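Local coordinates for ribosomal protein uL16 3-hydroxylase (Escherichia coli, PDB 4CCL) that hydroxylates an arginine of ribosomal protein uL16 at its C3 position, as an iron(II)- and 2-oxoglutarate-dependent oxygenase working as a homodimer, at residues 265-268 with 269-273; 328-331 with 332-336. All coordinates share one frame; numbering follows the deposited sequence.

How the contacts relate
Both contacts belong to the ROXA-like winged-helix region, on two separate helices that come in series along the chain: contact 1 on helix 263-272, contact 2 at the start of helix 330-338. Their centres lie about 19 Å apart and their nearest atoms about 11 Å apart, so they do not touch. Strands 311-314 and 317-320, which lie between them in sequence, border contact 1 through I314, L312 and Y319, while R313 of the first strand reaches D334 in contact 2. Strand 311-314 thus borders both helices. Both contacts lie away from the iron site and the probable substrate-binding residues and belong to the architecture of the C-terminal part.

Contact 1 of 2, residues 265-268 with 269-273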
loop_
_atom_site.group_PDB
_atom_site.type_symbol
_atom_site.label_atom_id
_atom_site.label_comp_id
_atom_site.label_asym_id
_atom_site.label_seq_id
_atom_site.Cartn_x
_atom_site.Cartn_y
_atom_site.Cartn_z
ATOM N N LYS B 265 -15.537 -4.643 1.080
ATOM C CA LYS B 265 -16.323 -4.997 2.255
ATOM C C LYS B 265 -15.574 -5.983 3.139
ATOM O O LYS B 265 -15.577 -5.868 4.366
ATOM C CB LYS B 265 -17.654 -5.611 1.824
ATOM C CG LYS B 265 -18.469 -6.176 2.970
ATOM C CD LYS B 265 -19.460 -7.219 2.489
ATOM C CE LYS B 265 -20.362 -6.673 1.392
ATOM N NZ LYS B 265 -21.274 -7.720 0.847
ATOM N N GLN B 266 -14.924 -6.946 2.497
ATOM C CA GLN B 266 -14.206 -7.996 3.198
ATOM C C GLN B 266 -12.975 -7.420 3.883
ATOM O O GLN B 266 -12.741 -7.676 5.072
ATOM C CB GLN B 266 -13.812 -9.105 2.224
ATOM C CG GLN B 266 -13.485 -10.429 2.877
ATOM C CD GLN B 266 -14.160 -11.588 2.173
ATOM O OE1 GLN B 266 -15.298 -11.470 1.718
ATOM N NE2 GLN B 266 -13.460 -12.710 2.069
ATOM N N TRP B 267 -12.197 -6.631 3.143
ATOM C CA TRP B 267 -11.027 -5.994 3.744
ATOM C C TRP B 267 -11.398 -5.147 4.947
ATOM O O TRP B 267 -10.786 -5.275 6.005
ATOM C CB TRP B 267 -10.265 -5.102 2.769
ATOM C CG TRP B 267 -9.367 -4.156 3.527
ATOM C CD1 TRP B 267 -8.245 -4.486 4.237
ATOM C CD2 TRP B 267 -9.538 -2.745 3.690
ATOM N NE1 TRP B 267 -7.699 -3.367 4.813
ATOM C CE2 TRP B 267 -8.478 -2.276 4.492
ATOM C CE3 TRP B 267 -10.482 -1.818 3.227
ATOM C CZ2 TRP B 267 -8.329 -0.940 4.843
ATOM C CZ3 TRP B 267 -10.334 -0.487 3.576
ATOM C CH2 TRP B 267 -9.267 -0.061 4.375
ATOM N N PHE B 268 -12.376 -4.261 4.776
ATOM C CA PHE B 268 -12.764 -3.370 5.863
ATOM C C PHE B 268 -13.310 -4.168 7.033
ATOM O O PHE B 268 -13.106 -3.803 8.188
ATOM C CB PHE B 268 -13.778 -2.320 5.411
ATOM C CG PHE B 268 -13.957 -1.202 6.394
ATOM C CD1 PHE B 268 -13.007 -0.202 6.496
ATOM C CD2 PHE B 268 -15.067 -1.152 7.221
ATOM C CE1 PHE B 268 -13.160 0.827 7.398
ATOM C CE2 PHE B 268 -15.226 -0.123 8.124
ATOM C CZ PHE B 268 -14.270 0.868 8.214
ATOM N N GLY B 269 -13.993 -5.264 6.719
ATOM C CA GLY B 269 -14.483 -6.172 7.736
ATOM C C GLY B 269 -13.339 -6.705 8.574
ATOM O O GLY B 269 -13.401 -6.682 9.804
ATOM N N GLU B 270 -12.283 -7.164 7.908
ATOM C CA GLU B 270 -11.121 -7.714 8.605
ATOM C C GLU B 270 -10.313 -6.646 9.358
ATOM O O GLU B 270 -9.687 -6.934 10.378
ATOM C CB GLU B 270 -10.219 -8.473 7.626
ATOM C CG GLU B 270 -10.882 -9.688 6.982
ATOM C CD GLU B 270 -9.954 -10.440 6.045
ATOM O OE1 GLU B 270 -8.741 -10.143 6.039
ATOM O OE2 GLU B 270 -10.440 -11.328 5.311
ATOM N N PHE B 271 -10.332 -5.416 8.852
ATOM C CA PHE B 271 -9.567 -4.314 9.436
ATOM C C PHE B 271 -10.260 -3.785 10.686
ATOM O O PHE B 271 -9.746 -3.917 11.796
ATOM C CB PHE B 271 -9.391 -3.198 8.390
ATOM C CG PHE B 271 -8.816 -1.903 8.928
ATOM C CD1 PHE B 271 -7.911 -1.881 9.981
ATOM C CD2 PHE B 271 -9.183 -0.697 8.351
ATOM C CE1 PHE B 271 -7.398 -0.681 10.450
ATOM C CE2 PHE B 271 -8.670 0.505 8.814
ATOM C CZ PHE B 271 -7.778 0.512 9.864
ATOM N N ILE B 272 -11.435 -3.198 10.492
ATOM C CA ILE B 272 -12.133 -2.468 11.548
ATOM C C ILE B 272 -12.485 -3.323 12.772
ATOM O O ILE B 272 -12.737 -2.794 13.855
ATOM C CB ILE B 272 -13.404 -1.770 10.993
ATOM C CG1 ILE B 272 -13.855 -0.632 11.915
ATOM C CG2 ILE B 272 -14.516 -2.776 10.748
ATOM C CD1 ILE B 272 -12.886 0.527 11.968
ATOM N N SER B 273 -12.488 -4.643 12.602
ATOM C CA SER B 273 -12.782 -5.551 13.709
ATOM C C SER B 273 -11.561 -5.801 14.598
ATOM O O SER B 273 -11.665 -6.452 15.638
ATOM C CB SER B 273 -13.356 -6.875 13.196
ATOM O OG SER B 273 -12.557 -7.418 12.159
#
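F268 and I272, one helical turn apart on helix 263-272, meet as ring and branched knob: CB of I272 lies 4.1 Å from the centroid of the F268 ring and 23° off its normal, a CH-pi contact over the face. The knob is offset toward the rim, and I272 CG2 rests 3.8 Å from F268 CE2. With chi1 at -166°, F268 swings CG opposite its own backbone N, which carries the ring along the helix to I272. Next to this pair, W267 meets F271. Their side chains run alongside each other, planes near parallel at 20° but slid apart, with centroids 5.5 Å distant and little overlap. Here CB of F271 is the bump over the indole face, and its CD2 comes to 3.6 Å from W267 CZ2. The two pairs join where W267 CZ3 fits in plane against the edge of the F268 ring. Replacing F268 by an alanine would probably leave I272 without the ring face it rests on and open a gap toward L210, W106 and I314. Those residues, with L250 of the second subunit, surround the aromatic flank, while Y217 of helix 207-220 meets the W267 ring. Successive i to i+4 bonds hold the backbone, among them I272 N to F268 O at 2.9 Å. S273 OG bonds to G269 O at 2.6 Å and also engages G322 N. The chemistry is thus divided: apolar ring and methyl surfaces fix F268, I272, W267 and F271, whereas K265 and E270 take their charges to E262 and, weakly, R221.

Contact 2 of 2, residues 328-331 with 332-336; sequences PHRP and ALDAL. With SO4 (sulfate ion), chain O.
The backbone turns into helix 330-338 at H329, the N-cap residue, and its first i to i+4 bonds run from L333 N to H329 O, weak at 3.5 Å, and from D334 N to R330 O, 2.9 Å and nearly straight. A335 N continues the series to P331 O at 2.9 Å. P331, in the first turn, has no N-H to give, which costs nothing where the helix has no earlier carbonyl to receive one.

Among the side chains, R330 and D334 carry the contact. The carboxylate of D334 approaches one face of the guanidinium, the two planes standing 82° apart, and OD2 lies 3.6 Å from R330 NE. Because that oxygen sits well out of the guanidinium plane, no N-H points at it: this salt bridge is charge attraction alone. OD2 also packs 3.4 Å from R330 CG. The arginine reaches this position through an extended chain, CG set opposite the backbone N (chi1 -165°). At the edge of the guanidinium, near its plane, NH2 donates to O1 of a sulfate ion at 2.8 Å and 166°; the sulfate probably came from the crystallisation liquor. L333 CG packs against the H329 carbonyl, while NE2 of the H329 ring bonds D353 and the ring meets F356; a bound manganese ion lies about 4 Å from this side chain.

D334 therefore answers two arginines: OD1 makes a salt bridge with R313 NE, while OD2 meets R330 over the guanidinium face by charge alone, which leaves the guanidinium edge of R330 able to take an anion. D334, with a weak, long ion pair from D316 to R330, probably offsets the nearness of the R330 and R313 positive charges.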
loop_
_atom_site.group_PDB
_atom_site.type_symbol
_atom_site.label_atom_id
_atom_site.label_comp_id
_atom_site.label_asym_id
_atom_site.label_seq_id
_atom_site.Cartn_x
_atom_site.Cartn_y
_atom_site.Cartn_z
ATOM N N PRO B 328 -24.913 -19.853 8.138
ATOM C CA PRO B 328 -26.320 -19.824 7.717
ATOM C C PRO B 328 -27.278 -19.398 8.827
ATOM O O PRO B 328 -28.420 -19.048 8.528
ATOM C CB PRO B 328 -26.599 -21.274 7.298
ATOM C CG PRO B 328 -25.512 -22.082 7.922
ATOM C CD PRO B 328 -24.316 -21.184 7.943
ATOM N N HIS B 329 -26.826 -19.408 10.078
ATOM C CA HIS B 329 -27.733 -19.115 11.175
ATOM C C HIS B 329 -27.535 -17.662 11.576
ATOM O O HIS B 329 -26.522 -17.290 12.171
ATOM C CB HIS B 329 -27.432 -20.023 12.372
ATOM C CG HIS B 329 -27.188 -21.455 12.006
ATOM N ND1 HIS B 329 -28.078 -22.462 12.296
ATOM C CD2 HIS B 329 -26.141 -22.050 11.378
ATOM C CE1 HIS B 329 -27.600 -23.616 11.861
ATOM N NE2 HIS B 329 -26.424 -23.387 11.299
ATOM N N ARG B 330 -28.521 -16.846 11.222
ATOM C CA ARG B 330 -28.529 -15.417 11.538
ATOM C C ARG B 330 -28.743 -15.026 13.013
ATOM O O ARG B 330 -28.010 -14.183 13.526
ATOM C CB ARG B 330 -29.472 -14.646 10.607
ATOM C CG ARG B 330 -29.249 -13.147 10.630
ATOM C CD ARG B 330 -30.150 -12.430 9.639
ATOM N NE ARG B 330 -30.294 -11.018 9.980
ATOM C CZ ARG B 330 -29.466 -10.060 9.577
ATOM N NH1 ARG B 330 -28.430 -10.356 8.803
ATOM N NH2 ARG B 330 -29.677 -8.805 9.945
ATOM N N PRO B 331 -29.764 -15.599 13.685
ATOM C CA PRO B 331 -29.989 -15.229 15.091
ATOM C C PRO B 331 -28.755 -15.441 15.966
ATOM O O PRO B 331 -28.467 -14.633 16.852
ATOM C CB PRO B 331 -31.102 -16.187 15.525
ATOM C CG PRO B 331 -31.847 -16.476 14.285
ATOM C CD PRO B 331 -30.813 -16.515 13.196
ATOM N N ALA B 332 -28.032 -16.521 15.698
ATOM C CA ALA B 332 -26.825 -16.852 16.443
ATOM C C ALA B 332 -25.732 -15.810 16.226
ATOM O O ALA B 332 -25.111 -15.337 17.182
ATOM C CB ALA B 332 -26.332 -18.223 16.044
ATOM N N LEU B 333 -25.498 -15.460 14.965
ATOM C CA LEU B 333 -24.480 -14.472 14.624
ATOM C C LEU B 333 -24.815 -13.112 15.223
ATOM O O LEU B 333 -23.935 -12.416 15.732
ATOM C CB LEU B 333 -24.315 -14.345 13.109
ATOM C CG LEU B 333 -23.777 -15.553 12.339
ATOM C CD1 LEU B 333 -23.224 -15.113 10.988
ATOM C CD2 LEU B 333 -22.722 -16.296 13.143
ATOM N N ASP B 334 -26.091 -12.742 15.155
ATOM C CA ASP B 334 -26.570 -11.505 15.761
ATOM C C ASP B 334 -26.348 -11.521 17.267
ATOM O O ASP B 334 -25.993 -10.503 17.866
ATOM C CB ASP B 334 -28.052 -11.296 15.453
ATOM C CG ASP B 334 -28.286 -10.744 14.064
ATOM O OD1 ASP B 334 -27.512 -9.860 13.639
ATOM O OD2 ASP B 334 -29.240 -11.196 13.398
ATOM N N ALA B 335 -26.561 -12.687 17.870
ATOM C CA ALA B 335 -26.312 -12.869 19.293
ATOM C C ALA B 335 -24.831 -12.671 19.614
ATOM O O ALA B 335 -24.483 -12.084 20.640
ATOM C CB ALA B 335 -26.774 -14.249 19.734
ATOM N N LEU B 336 -23.966 -13.157 18.728
ATOM C CA LEU B 336 -22.524 -13.009 18.901
ATOM C C LEU B 336 -22.083 -11.554 18.783
ATOM O O LEU B 336 -21.255 -11.082 19.560
ATOM C CB LEU B 336 -21.768 -13.868 17.882
ATOM C CG LEU B 336 -21.758 -15.376 18.130
ATOM C CD1 LEU B 336 -21.162 -16.122 16.944
ATOM C CD2 LEU B 336 -20.990 -15.690 19.404
HETATM S S SO4 O . -27.680 -5.573 8.641
HETATM O O1 SO4 O . -27.828 -6.728 9.521
HETATM O O2 SO4 O . -26.926 -5.961 7.452
HETATM O O3 SO4 O . -28.997 -5.085 8.244
HETATM O O4 SO4 O . -26.964 -4.514 9.347
#